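Local coordinates for nitrogen regulatory PII-like protein (Bacillus subtilis subsp. subtilis, PDB 4R25) that acts as a PII-family regulator of nitrogen metabolism, required for full induction of the nrgAB operon when ammonium is limiting, at residues A[74-79]-A[91-96]. Residues are numbered along the deposited sequence; the frame is centred on the assembly and turned at random.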
loop_
_atom_site.group_PDB
_atom_site.type_symbol
_atom_site.label_atom_id
_atom_site.label_comp_id
_atom_site.label_asym_id
_atom_site.label_seq_id
_atom_site.Cartn_x
_atom_site.Cartn_y
_atom_site.Cartn_z
ATOM N N GLN A 74 18.362 -9.064 5.049
ATOM C CA GLN A 74 18.944 -8.377 6.194
ATOM C C GLN A 74 17.899 -7.440 6.811
ATOM O O GLN A 74 17.878 -7.251 8.023
ATOM C CB GLN A 74 20.207 -7.606 5.781
ATOM C CG GLN A 74 21.236 -7.414 6.899
ATOM C CD GLN A 74 22.536 -6.753 6.429
ATOM O OE1 GLN A 74 23.232 -6.096 7.210
ATOM N NE2 GLN A 74 22.864 -6.928 5.154
ATOM N N VAL A 75 17.013 -6.877 5.983
ATOM C CA VAL A 75 15.909 -6.055 6.495
ATOM C C VAL A 75 14.892 -6.884 7.260
ATOM O O VAL A 75 14.467 -6.513 8.354
ATOM C CB VAL A 75 15.127 -5.315 5.386
ATOM C CG1 VAL A 75 13.932 -4.590 6.002
ATOM C CG2 VAL A 75 16.018 -4.340 4.640
ATOM N N THR A 76 14.485 -8.004 6.675
ATOM C CA THR A 76 13.451 -8.816 7.298
ATOM C C THR A 76 13.957 -9.501 8.559
ATOM O O THR A 76 13.225 -9.609 9.540
ATOM C CB THR A 76 12.871 -9.852 6.327
ATOM O OG1 THR A 76 13.849 -10.858 6.057
ATOM C CG2 THR A 76 12.465 -9.181 5.030
ATOM N N GLU A 77 15.211 -9.948 8.542
ATOM C CA GLU A 77 15.774 -10.632 9.706
ATOM C C GLU A 77 15.888 -9.689 10.893
ATOM O O GLU A 77 15.593 -10.060 12.031
ATOM C CB GLU A 77 17.141 -11.231 9.385
ATOM C CG GLU A 77 17.772 -11.963 10.560
ATOM C CD GLU A 77 17.025 -13.236 10.929
ATOM O OE1 GLU A 77 16.264 -13.759 10.086
ATOM O OE2 GLU A 77 17.202 -13.719 12.067
ATOM N N THR A 78 16.313 -8.462 10.611
ATOM C CA THR A 78 16.439 -7.444 11.638
ATOM C C THR A 78 15.076 -7.092 12.199
ATOM O O THR A 78 14.921 -6.897 13.398
ATOM C CB THR A 78 17.082 -6.179 11.067
ATOM O OG1 THR A 78 18.306 -6.528 10.420
ATOM C CG2 THR A 78 17.363 -5.159 12.168
ATOM N N ALA A 79 14.089 -6.997 11.316
ATOM C CA ALA A 79 12.727 -6.700 11.728
ATOM C C ALA A 79 12.181 -7.772 12.677
ATOM O O ALA A 79 11.498 -7.458 13.649
ATOM C CB ALA A 79 11.832 -6.553 10.509
ATOM N N GLY A 91 2.684 -9.249 14.606
ATOM C CA GLY A 91 2.529 -8.781 13.247
ATOM C C GLY A 91 3.217 -9.623 12.195
ATOM O O GLY A 91 3.720 -10.705 12.471
ATOM N N LYS A 92 3.234 -9.106 10.973
ATOM C CA LYS A 92 3.770 -9.828 9.827
ATOM C C LYS A 92 4.629 -8.918 8.955
ATOM O O LYS A 92 4.702 -7.709 9.173
ATOM C CB LYS A 92 2.633 -10.437 8.997
ATOM C CG LYS A 92 1.614 -11.231 9.814
ATOM C CD LYS A 92 0.890 -12.264 8.959
ATOM C CE LYS A 92 -0.256 -12.919 9.720
ATOM N NZ LYS A 92 -1.325 -11.935 10.059
ATOM N N ILE A 93 5.285 -9.512 7.969
ATOM C CA ILE A 93 6.149 -8.767 7.081
ATOM C C ILE A 93 5.908 -9.270 5.680
ATOM O O ILE A 93 6.015 -10.461 5.432
ATOM C CB ILE A 93 7.631 -9.002 7.406
ATOM C CG1 ILE A 93 7.946 -8.564 8.833
ATOM C CG2 ILE A 93 8.530 -8.276 6.399
ATOM C CD1 ILE A 93 9.344 -8.914 9.257
ATOM N N PHE A 94 5.607 -8.361 4.759
ATOM C CA PHE A 94 5.349 -8.749 3.383
ATOM C C PHE A 94 6.387 -8.171 2.430
ATOM O O PHE A 94 6.778 -7.011 2.547
ATOM C CB PHE A 94 3.937 -8.326 2.973
ATOM C CG PHE A 94 2.880 -8.715 3.970
ATOM C CD1 PHE A 94 2.355 -9.996 3.982
ATOM C CD2 PHE A 94 2.421 -7.805 4.902
ATOM C CE1 PHE A 94 1.379 -10.359 4.901
ATOM C CE2 PHE A 94 1.450 -8.161 5.824
ATOM C CZ PHE A 94 0.926 -9.437 5.822
ATOM N N VAL A 95 6.834 -8.992 1.488
ATOM C CA VAL A 95 7.818 -8.568 0.509
ATOM C C VAL A 95 7.213 -8.536 -0.901
ATOM O O VAL A 95 6.505 -9.462 -1.300
ATOM C CB VAL A 95 9.080 -9.460 0.563
ATOM C CG1 VAL A 95 10.221 -8.840 -0.249
ATOM C CG2 VAL A 95 9.514 -9.668 2.018
ATOM N N TYR A 96 7.477 -7.447 -1.625
ATOM C CA TYR A 96 6.985 -7.247 -2.981
ATOM C C TYR A 96 8.095 -6.839 -3.938
ATOM O O TYR A 96 9.008 -6.104 -3.573
ATOM C CB TYR A 96 5.968 -6.111 -3.022
ATOM C CG TYR A 96 4.787 -6.251 -2.112
ATOM C CD1 TYR A 96 4.817 -5.721 -0.836
ATOM C CD2 TYR A 96 3.622 -6.875 -2.540
ATOM C CE1 TYR A 96 3.737 -5.826 0.007
ATOM C CE2 TYR A 96 2.523 -6.987 -1.703
ATOM C CZ TYR A 96 2.588 -6.459 -0.426
ATOM O OH TYR A 96 1.505 -6.565 0.422
#
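Ile-93 turns CG1 anti to its carbonyl carbon (chi1 -60°) and then runs on extended (chi2 174°), which carries CD1 off the strand toward Ala-79 and the Thr-76 carbonyl. There CD1 meets Ala-79 CB at 3.7 Å, methyl against methyl, and lies 4.0 Å from the backbone Thr-76 O. The other branch, CG2, sits anti to the backbone N and approaches Thr-76 CG2 at 4.3 Å. That same threonine methyl is 4.2 Å from Val-95 CG2, so it faces two residues on one side of the strand. Thr-76 OG1 is weakly hydrogen-bonded to Asp-73 O, three residues earlier in the same helix.

Segments 74-79 and 92-96 run nearly antiparallel (174°), their axes coming within 10.0 Å at closest approach; no hydrogen bond joins them. This is helix-on-sheet packing in the ferredoxin-like PII core: helix 72-83, the second of the chain's two helices, packs on one face of the antiparallel sheet, in which 92-97 is an outermost strand within this chain. Strand 4-10 hydrogen-bonds to it through the backbone (Lys-92 with Val-9, Phe-94 with Glu-7) and continues the apolar layer, Val-6 touching Ile-93 and Ile-8 touching Ala-79. Along its other edge, strand 92-97 pairs with an antiparallel strand of a neighbouring subunit, carrying the sheet across the interface of the trimer. Ile-102 and Ile-104 of that subunit pack on Thr-76 and Ile-93, respectively.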